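Monoglyceride lipase (Saccharomyces cerevisiae, PDB 4ZWN) hydrolyses monoacylglycerols to free fatty acids and glycerol, preferring monounsaturated substrates, and also takes part in the breakdown of fatty acid ethyl esters. Local coordinates at residues A[32-37]-A[49-54]; A[25-30]-A[81-86]; A[174-179]-A[275-280]. The protein carries 2 engineered substitutions. All coordinates share one frame; numbering follows the deposited sequence.

Overall arrangement
From the N terminus, residues 25-30 lie in the long loop that precedes strand 37-41, and interaction 2 closes a loop of the chain by joining them to helix 78-86. Inside this loop nests interaction 1, where strand 44-51, returning after the hairpin turn, brings residues 49-54 back against residues 32-37. The two contacts touch: S85 OG meets P52 O at 2.6 Å, and W51 packs on M81 and S85, so the N-terminal segment, the hairpin and the helix form one cluster. Interaction 3 comes later in series, with its centre about 33 Å from that of interaction 1. It joins the starts of helices 177-182 and 277-286 beside the inferred catalytic triad.

Interaction 1. Residues A[32-37]-A[49-54]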
loop_
_atom_site.group_PDB
_atom_site.type_symbol
_atom_site.label_atom_id
_atom_site.label_comp_id
_atom_site.label_asym_id
_atom_site.label_seq_id
_atom_site.Cartn_x
_atom_site.Cartn_y
_atom_site.Cartn_z
ATOM N N THR A 32 5.809 -21.017 4.043
ATOM C CA THR A 32 4.473 -21.590 3.960
ATOM C C THR A 32 3.408 -20.506 3.823
ATOM O O THR A 32 3.233 -19.676 4.717
ATOM C CB THR A 32 4.159 -22.452 5.197
ATOM O OG1 THR A 32 5.163 -23.466 5.340
ATOM C CG2 THR A 32 2.792 -23.106 5.059
ATOM N N VAL A 33 2.698 -20.521 2.701
ATOM C CA VAL A 33 1.639 -19.552 2.448
ATOM C C VAL A 33 0.477 -19.749 3.419
ATOM O O VAL A 33 -0.080 -20.842 3.512
ATOM C CB VAL A 33 1.125 -19.647 0.999
ATOM C CG1 VAL A 33 -0.016 -18.667 0.772
ATOM C CG2 VAL A 33 2.263 -19.387 0.019
ATOM N N PRO A 34 0.120 -18.685 4.156
ATOM C CA PRO A 34 -0.947 -18.692 5.165
ATOM C C PRO A 34 -2.333 -18.952 4.583
ATOM O O PRO A 34 -2.581 -18.755 3.393
ATOM C CB PRO A 34 -0.880 -17.282 5.761
ATOM C CG PRO A 34 0.506 -16.816 5.474
ATOM C CD PRO A 34 0.855 -17.410 4.148
ATOM N N GLU A 35 -3.231 -19.401 5.450
ATOM C CA GLU A 35 -4.628 -19.646 5.107
ATOM C C GLU A 35 -5.306 -18.331 4.718
ATOM O O GLU A 35 -5.186 -17.338 5.429
ATOM C CB GLU A 35 -5.347 -20.270 6.303
ATOM C CG GLU A 35 -6.868 -20.326 6.250
ATOM C CD GLU A 35 -7.487 -20.925 7.508
ATOM O OE1 GLU A 35 -6.745 -21.531 8.305
ATOM O OE2 GLU A 35 -8.715 -20.778 7.707
ATOM N N LEU A 36 -5.994 -18.291 3.583
ATOM C CA LEU A 36 -6.806 -17.108 3.288
ATOM C C LEU A 36 -8.036 -17.158 4.232
ATOM O O LEU A 36 -8.890 -18.089 4.119
ATOM C CB LEU A 36 -7.194 -17.029 1.797
ATOM C CG LEU A 36 -7.472 -15.611 1.278
ATOM C CD1 LEU A 36 -7.367 -15.470 -0.239
ATOM C CD2 LEU A 36 -8.840 -15.156 1.744
ATOM N N GLN A 37 -8.101 -16.173 5.153
ATOM C CA GLN A 37 -9.057 -16.133 6.275
ATOM C C GLN A 37 -10.105 -15.046 6.052
ATOM O O GLN A 37 -9.845 -14.021 5.396
ATOM C CB GLN A 37 -8.296 -15.863 7.552
ATOM C CG GLN A 37 -8.564 -16.705 8.765
ATOM C CD GLN A 37 -7.396 -16.729 9.732
ATOM O OE1 GLN A 37 -6.249 -16.541 9.342
ATOM N NE2 GLN A 37 -7.690 -16.941 11.006
ATOM N N MET A 49 -4.912 -12.205 5.592
ATOM C CA MET A 49 -3.838 -13.162 5.811
ATOM C C MET A 49 -2.950 -12.744 6.968
ATOM O O MET A 49 -2.625 -11.566 7.124
ATOM C CB MET A 49 -2.983 -13.316 4.556
ATOM C CG MET A 49 -3.562 -14.229 3.509
ATOM S SD MET A 49 -2.365 -14.516 2.200
ATOM C CE MET A 49 -3.281 -15.650 1.161
ATOM N N PHE A 50 -2.562 -13.717 7.781
ATOM C CA PHE A 50 -1.541 -13.490 8.786
ATOM C C PHE A 50 -0.313 -14.318 8.444
ATOM O O PHE A 50 -0.341 -15.544 8.528
ATOM C CB PHE A 50 -2.043 -13.839 10.183
ATOM C CG PHE A 50 -0.951 -13.896 11.207
ATOM C CD1 PHE A 50 -0.306 -12.739 11.614
ATOM C CD2 PHE A 50 -0.555 -15.106 11.748
ATOM C CE1 PHE A 50 0.709 -12.790 12.549
ATOM C CE2 PHE A 50 0.457 -15.164 12.685
ATOM C CZ PHE A 50 1.092 -14.004 13.086
ATOM N N TRP A 51 0.760 -13.642 8.049
ATOM C CA TRP A 51 1.978 -14.323 7.634
ATOM C C TRP A 51 2.992 -14.358 8.770
ATOM O O TRP A 51 3.584 -13.334 9.105
ATOM C CB TRP A 51 2.580 -13.639 6.407
ATOM C CG TRP A 51 3.413 -14.549 5.569
ATOM C CD1 TRP A 51 4.512 -15.256 5.968
ATOM C CD2 TRP A 51 3.224 -14.846 4.182
ATOM N NE1 TRP A 51 5.015 -15.980 4.913
ATOM C CE2 TRP A 51 4.243 -15.745 3.805
ATOM C CE3 TRP A 51 2.292 -14.442 3.222
ATOM C CZ2 TRP A 51 4.356 -16.246 2.509
ATOM C CZ3 TRP A 51 2.406 -14.939 1.933
ATOM C CH2 TRP A 51 3.431 -15.831 1.589
ATOM N N PRO A 52 3.199 -15.543 9.364
ATOM C CA PRO A 52 4.075 -15.698 10.531
ATOM C C PRO A 52 5.557 -15.729 10.168
ATOM O O PRO A 52 5.909 -16.037 9.031
ATOM C CB PRO A 52 3.633 -17.041 11.113
ATOM C CG PRO A 52 3.191 -17.822 9.920
ATOM C CD PRO A 52 2.598 -16.825 8.950
ATOM N N VAL A 53 6.410 -15.407 11.134
ATOM C CA VAL A 53 7.850 -15.511 10.943
ATOM C C VAL A 53 8.244 -16.973 10.780
ATOM O O VAL A 53 7.901 -17.810 11.615
ATOM C CB VAL A 53 8.629 -14.898 12.124
ATOM C CG1 VAL A 53 10.119 -15.149 11.961
ATOM C CG2 VAL A 53 8.338 -13.408 12.240
ATOM N N GLN A 54 8.951 -17.282 9.697
ATOM C CA GLN A 54 9.378 -18.654 9.425
ATOM C C GLN A 54 10.847 -18.727 9.022
ATOM O O GLN A 54 11.159 -18.943 7.853
ATOM C CB GLN A 54 8.521 -19.271 8.318
ATOM C CG GLN A 54 7.028 -19.227 8.581
ATOM C CD GLN A 54 6.215 -19.693 7.390
ATOM O OE1 GLN A 54 6.568 -20.667 6.724
ATOM N NE2 GLN A 54 5.123 -18.992 7.109
HETATM O O HOH W 1 -4.127 -16.342 7.538
#
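T32 and Q54 make the polar part of this contact through a pair of hydrogen bonds that meet both backbone groups of one residue. T32 N donates to Q54 OE1 at 2.8 Å, tilted out of the plane of that carbonyl. In return Q54 NE2 reaches T32 O at 3.1 Å, almost straight at 176°, lying in the carbonyl plane on a lone pair. The Q54 chain is extended beyond CG (chi2 173°), which carries the amide far enough to use both its ends, and the two bonds together fix the turn of that amide.

A second polar link runs through a water. It donates to E35 O at 2.6 Å and to Q37 OE1, and accepts from F50 N at 3.1 Å, bridging a backbone oxygen and a side-chain oxygen of one segment to a backbone nitrogen of the other.

The aromatic contact is a CH-pi interaction. P34 CD sits 3.5 Å from the centroid of the six-membered ring of W51, only 14° off its normal, and therefore over the face. The indole is held from outside this pair as well, because W51 NE1 is hydrogen-bonded to T31 OG1.

Apolar packing completes the interface: V33 CG2 lies 4.1 Å from W51 CH2, and the methyl end of M49 brings CE to 4.2 Å from L36 CG.

The segments run nearly antiparallel without pairing as strands. A loop thus folds over the end of strand 44-51, at the hairpin of strands 37-41 and 44-51 that starts the central sheet of this alpha/beta hydrolase.

Interaction 2. Residues A[25-30]-A[81-86]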
loop_
_atom_site.group_PDB
_atom_site.type_symbol
_atom_site.label_atom_id
_atom_site.label_comp_id
_atom_site.label_asym_id
_atom_site.label_seq_id
_atom_site.Cartn_x
_atom_site.Cartn_y
_atom_site.Cartn_z
ATOM N N TYR A 25 2.690 -17.106 -11.874
ATOM C CA TYR A 25 3.290 -16.171 -10.931
ATOM C C TYR A 25 4.799 -16.391 -10.893
ATOM O O TYR A 25 5.265 -17.438 -10.445
ATOM C CB TYR A 25 2.672 -16.345 -9.541
ATOM C CG TYR A 25 3.120 -15.327 -8.515
ATOM C CD1 TYR A 25 2.960 -13.965 -8.738
ATOM C CD2 TYR A 25 3.681 -15.731 -7.310
ATOM C CE1 TYR A 25 3.362 -13.035 -7.795
ATOM C CE2 TYR A 25 4.083 -14.811 -6.363
ATOM C CZ TYR A 25 3.923 -13.465 -6.609
ATOM O OH TYR A 25 4.326 -12.550 -5.664
ATOM N N PRO A 26 5.568 -15.402 -11.374
ATOM C CA PRO A 26 7.018 -15.523 -11.570
ATOM C C PRO A 26 7.793 -15.820 -10.291
ATOM O O PRO A 26 8.875 -16.399 -10.359
ATOM C CB PRO A 26 7.411 -14.146 -12.124
ATOM C CG PRO A 26 6.151 -13.592 -12.696
ATOM C CD PRO A 26 5.072 -14.080 -11.785
ATOM N N TYR A 27 7.252 -15.430 -9.143
ATOM C CA TYR A 27 7.977 -15.586 -7.888
ATOM C C TYR A 27 7.645 -16.905 -7.195
ATOM O O TYR A 27 6.485 -17.315 -7.125
ATOM C CB TYR A 27 7.682 -14.413 -6.948
ATOM C CG TYR A 27 8.335 -14.552 -5.592
ATOM C CD1 TYR A 27 9.704 -14.379 -5.435
ATOM C CD2 TYR A 27 7.580 -14.855 -4.467
ATOM C CE1 TYR A 27 10.305 -14.508 -4.198
ATOM C CE2 TYR A 27 8.171 -14.985 -3.226
ATOM C CZ TYR A 27 9.531 -14.812 -3.097
ATOM O OH TYR A 27 10.118 -14.943 -1.859
ATOM N N LYS A 28 8.685 -17.562 -6.691
ATOM C CA LYS A 28 8.542 -18.801 -5.940
ATOM C C LYS A 28 8.576 -18.510 -4.444
ATOM O O LYS A 28 9.610 -18.109 -3.913
ATOM C CB LYS A 28 9.656 -19.786 -6.307
ATOM C CG LYS A 28 9.766 -20.110 -7.794
ATOM C CD LYS A 28 8.643 -21.030 -8.244
ATOM C CE LYS A 28 9.037 -21.822 -9.482
ATOM N NZ LYS A 28 7.987 -22.811 -9.859
ATOM N N VAL A 29 7.447 -18.700 -3.770
ATOM C CA VAL A 29 7.378 -18.467 -2.331
ATOM C C VAL A 29 8.245 -19.491 -1.603
ATOM O O VAL A 29 8.201 -20.681 -1.908
ATOM C CB VAL A 29 5.927 -18.535 -1.813
ATOM C CG1 VAL A 29 5.878 -18.259 -0.317
ATOM C CG2 VAL A 29 5.053 -17.548 -2.566
ATOM N N GLN A 30 9.042 -19.017 -0.650
ATOM C CA GLN A 30 10.001 -19.872 0.040
ATOM C C GLN A 30 9.471 -20.387 1.375
ATOM O O GLN A 30 9.941 -21.406 1.881
ATOM C CB GLN A 30 11.312 -19.118 0.256
ATOM C CG GLN A 30 11.875 -18.522 -1.018
ATOM C CD GLN A 30 13.107 -17.685 -0.768
ATOM O OE1 GLN A 30 13.895 -17.975 0.132
ATOM N NE2 GLN A 30 13.278 -16.634 -1.562
ATOM N N MET A 81 5.752 -10.310 1.800
ATOM C CA MET A 81 5.487 -11.041 3.034
ATOM C C MET A 81 6.410 -12.246 3.196
ATOM O O MET A 81 6.801 -12.592 4.313
ATOM C CB MET A 81 4.025 -11.488 3.077
ATOM C CG MET A 81 3.042 -10.334 3.143
ATOM S SD MET A 81 1.320 -10.814 3.380
ATOM C CE MET A 81 0.938 -11.517 1.777
ATOM N N ASP A 82 6.758 -12.881 2.081
ATOM C CA ASP A 82 7.660 -14.027 2.104
ATOM C C ASP A 82 9.047 -13.617 2.596
ATOM O O ASP A 82 9.623 -14.271 3.465
ATOM C CB ASP A 82 7.755 -14.666 0.717
ATOM C CG ASP A 82 8.398 -16.045 0.749
ATOM O OD1 ASP A 82 8.143 -16.800 1.714
ATOM O OD2 ASP A 82 9.158 -16.374 -0.188
ATOM N N HIS A 83 9.578 -12.528 2.044
ATOM C CA HIS A 83 10.895 -12.035 2.441
ATOM C C HIS A 83 10.892 -11.504 3.872
ATOM O O HIS A 83 11.864 -11.680 4.604
ATOM C CB HIS A 83 11.381 -10.942 1.483
ATOM C CG HIS A 83 11.904 -11.464 0.181
ATOM N ND1 HIS A 83 11.090 -12.021 -0.782
ATOM C CD2 HIS A 83 13.162 -11.512 -0.319
ATOM C CE1 HIS A 83 11.822 -12.388 -1.818
ATOM N NE2 HIS A 83 13.082 -12.090 -1.563
ATOM N N LEU A 84 9.803 -10.852 4.270
ATOM C CA LEU A 84 9.678 -10.369 5.642
ATOM C C LEU A 84 9.655 -11.534 6.627
ATOM O O LEU A 84 10.244 -11.459 7.705
ATOM C CB LEU A 84 8.420 -9.515 5.808
ATOM C CG LEU A 84 8.463 -8.096 5.238
ATOM C CD1 LEU A 84 7.099 -7.434 5.348
ATOM C CD2 LEU A 84 9.519 -7.263 5.948
ATOM N N SER A 85 8.970 -12.609 6.247
ATOM C CA SER A 85 8.867 -13.798 7.086
ATOM C C SER A 85 10.238 -14.425 7.316
ATOM O O SER A 85 10.542 -14.891 8.414
ATOM C CB SER A 85 7.919 -14.819 6.451
ATOM O OG SER A 85 7.796 -15.977 7.258
ATOM N N LEU A 86 11.064 -14.421 6.272
ATOM C CA LEU A 86 12.415 -14.969 6.346
ATOM C C LEU A 86 13.343 -14.124 7.214
ATOM O O LEU A 86 14.354 -14.620 7.714
ATOM C CB LEU A 86 13.013 -15.103 4.943
ATOM C CG LEU A 86 12.421 -16.190 4.046
ATOM C CD1 LEU A 86 12.960 -16.064 2.636
ATOM C CD2 LEU A 86 12.725 -17.565 4.610
#
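Y27, Q30 and D82 meet at one carboxylate oxygen, where the N-terminal segment of this alpha/beta hydrolase fold lies against helix 78-86. D82 OD2 accepts two hydrogen bonds from the loop. Y27 OH donates to it across a modelled 2.4 Å, a separation so short that its exact value is doubtful at this resolution. Q30 N donates at 2.7 Å with an N-H...O angle of 168°, meeting OD2 on the syn side but out of the carboxylate plane. The phenol approaches with its edge: OD2 lies near the plane of the Y27 ring, while the carboxylate is turned 70° from that plane. Because D82 CG stands anti to the backbone N (chi1 -166°), the carboxylate leaves the helix in the direction of the loop. On its other oxygen, D82 OD1 is approached by V29 CG1 at 3.4 Å.

Around this centre lies a shell of side chains. Y27 CE1 rests 3.5 Å from H83 CE1, the two rings obliquely disposed and neither stacked nor edge-to-face. The extended Q30 side chain passes the carboxylate and crosses L86 at about a right angle, bringing OE1 to 3.3 Å from L86 CD1.

The next layer settles how these groups stand. H83 ND1 is hydrogen-bonded to R79 O one turn back in the helix, which restrains the rotation of the imidazole, and F313 and F317 meet that ring in edge-to-face pairs. W51 touches V29, D82 and S85, linking this contact to strand 44-51. The second carboxylate oxygen is occupied too, which together with the Q30 N bond would probably favour the ionised acid: D82 OD1 is hydrogen-bonded to T31 OG1.

Interaction 3. Residues A[174-179]-A[275-280]; sequences ILHPHT and NDPKGS
A water between the segments accepts from I174 N at 2.6 Å and donates to D276 O at 2.9 Å. Beside it D276 N donates directly to I174 O, also at 2.9 Å and nearly along the C=O axis. The direct bond, with the backbone bond of H176 to I274, bridges L175 and N275; the water link stands outside that bridge.

Each segment then enters a helix through a side-chain N-cap followed by proline. H176 ND1 accepts from H178 N at 3.0 Å. D276 OD1 is met by K278 N at 2.9 Å, from above the carboxylate plane, and more loosely by K278 NZ in a long salt bridge. The D276 carboxylate swings opposite the backbone N (chi1 -155°), which brings OD2 to 3.2 Å from P177 CD. Were D276 cut back to an alanine, K278 N would probably lose its capping acceptor, and the start of helix 277-286 the negative charge beside it.

I174 CD1 packs on K278 CB at 3.9 Å and lies against the backbone at G279, where a side chain would crowd I174 CG1.

The CB of N275 points away from residues 174-179, though OD1 still meets L175 CD2 at 3.7 Å. Its ND2 is hydrogen-bonded to S144 OG and G170 O, and N275 N to D272 OD1. This joins the loops after strands 165-169 and 264-269 at the inferred S144-H302-D272 triad of an alpha/beta hydrolase.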
loop_
_atom_site.group_PDB
_atom_site.type_symbol
_atom_site.label_atom_id
_atom_site.label_comp_id
_atom_site.label_asym_id
_atom_site.label_seq_id
_atom_site.Cartn_x
_atom_site.Cartn_y
_atom_site.Cartn_z
ATOM N N ILE A 174 0.395 12.659 -6.114
ATOM C CA ILE A 174 -0.015 13.234 -7.393
ATOM C C ILE A 174 0.324 12.291 -8.537
ATOM O O ILE A 174 1.401 11.693 -8.565
ATOM C CB ILE A 174 0.653 14.597 -7.667
ATOM C CG1 ILE A 174 2.155 14.525 -7.376
ATOM C CG2 ILE A 174 -0.008 15.690 -6.850
ATOM C CD1 ILE A 174 2.930 15.709 -7.899
ATOM N N LEU A 175 -0.597 12.160 -9.485
ATOM C CA LEU A 175 -0.335 11.371 -10.680
ATOM C C LEU A 175 0.789 11.992 -11.503
ATOM O O LEU A 175 0.964 13.211 -11.521
ATOM C CB LEU A 175 -1.598 11.242 -11.535
ATOM C CG LEU A 175 -2.784 10.495 -10.926
ATOM C CD1 LEU A 175 -3.958 10.482 -11.893
ATOM C CD2 LEU A 175 -2.379 9.081 -10.555
ATOM N N HIS A 176 1.552 11.135 -12.171
ATOM C CA HIS A 176 2.587 11.557 -13.103
ATOM C C HIS A 176 1.937 12.051 -14.391
ATOM O O HIS A 176 0.939 11.477 -14.831
ATOM C CB HIS A 176 3.542 10.394 -13.383
ATOM C CG HIS A 176 4.767 10.776 -14.153
ATOM N ND1 HIS A 176 4.762 10.956 -15.519
ATOM C CD2 HIS A 176 6.041 10.997 -13.749
ATOM C CE1 HIS A 176 5.979 11.278 -15.923
ATOM N NE2 HIS A 176 6.773 11.310 -14.868
ATOM N N PRO A 177 2.492 13.118 -14.995
ATOM C CA PRO A 177 1.952 13.712 -16.226
ATOM C C PRO A 177 1.676 12.689 -17.328
ATOM O O PRO A 177 0.700 12.825 -18.065
ATOM C CB PRO A 177 3.057 14.680 -16.654
ATOM C CG PRO A 177 3.688 15.094 -15.377
ATOM C CD PRO A 177 3.652 13.876 -14.490
ATOM N N HIS A 178 2.525 11.673 -17.425
ATOM C CA HIS A 178 2.353 10.620 -18.416
ATOM C C HIS A 178 1.017 9.904 -18.244
ATOM O O HIS A 178 0.347 9.576 -19.224
ATOM C CB HIS A 178 3.499 9.618 -18.322
ATOM C CG HIS A 178 3.392 8.485 -19.289
ATOM N ND1 HIS A 178 2.711 7.320 -19.002
ATOM C CD2 HIS A 178 3.886 8.331 -20.542
ATOM C CE1 HIS A 178 2.788 6.502 -20.036
ATOM N NE2 HIS A 178 3.495 7.090 -20.981
ATOM N N THR A 179 0.631 9.670 -16.994
ATOM C CA THR A 179 -0.637 9.010 -16.700
ATOM C C THR A 179 -1.824 9.951 -16.924
ATOM O O THR A 179 -2.856 9.541 -17.457
ATOM C CB THR A 179 -0.662 8.470 -15.253
ATOM O OG1 THR A 179 0.290 7.405 -15.128
ATOM C CG2 THR A 179 -2.045 7.937 -14.894
ATOM N N ASN A 275 2.687 7.237 -10.539
ATOM C CA ASN A 275 2.668 8.237 -9.477
ATOM C C ASN A 275 3.945 9.070 -9.502
ATOM O O ASN A 275 5.046 8.530 -9.429
ATOM C CB ASN A 275 2.497 7.576 -8.106
ATOM C CG ASN A 275 1.154 6.889 -7.951
ATOM O OD1 ASN A 275 0.224 7.141 -8.717
ATOM N ND2 ASN A 275 1.044 6.020 -6.952
ATOM N N ASP A 276 3.795 10.386 -9.607
ATOM C CA ASP A 276 4.945 11.274 -9.731
ATOM C C ASP A 276 5.809 11.278 -8.474
ATOM O O ASP A 276 5.304 11.473 -7.365
ATOM C CB ASP A 276 4.484 12.699 -10.045
ATOM C CG ASP A 276 5.550 13.515 -10.753
ATOM O OD1 ASP A 276 6.731 13.439 -10.362
ATOM O OD2 ASP A 276 5.203 14.233 -11.713
ATOM N N PRO A 277 7.123 11.061 -8.646
ATOM C CA PRO A 277 8.088 11.173 -7.548
ATOM C C PRO A 277 8.064 12.550 -6.883
ATOM O O PRO A 277 8.500 12.678 -5.740
ATOM C CB PRO A 277 9.431 10.921 -8.238
ATOM C CG PRO A 277 9.090 10.059 -9.402
ATOM C CD PRO A 277 7.752 10.549 -9.878
ATOM N N LYS A 278 7.559 13.555 -7.596
ATOM C CA LYS A 278 7.426 14.907 -7.056
ATOM C C LYS A 278 6.591 14.929 -5.775
ATOM O O LYS A 278 6.857 15.713 -4.867
ATOM C CB LYS A 278 6.802 15.843 -8.097
ATOM C CG LYS A 278 7.753 16.290 -9.208
ATOM C CD LYS A 278 7.027 17.150 -10.248
ATOM C CE LYS A 278 7.964 17.621 -11.354
ATOM N NZ LYS A 278 8.635 16.489 -12.057
ATOM N N GLY A 279 5.584 14.062 -5.708
ATOM C CA GLY A 279 4.722 13.983 -4.542
ATOM C C GLY A 279 5.459 13.530 -3.297
ATOM O O GLY A 279 5.296 14.106 -2.221
ATOM N N SER A 280 6.278 12.494 -3.446
ATOM C CA SER A 280 7.070 11.974 -2.339
ATOM C C SER A 280 8.149 12.969 -1.905
ATOM O O SER A 280 8.424 13.116 -0.713
ATOM C CB SER A 280 7.712 10.637 -2.723
ATOM O OG SER A 280 6.731 9.669 -3.060
HETATM O O HOH W 2 2.640 11.271 -6.255
#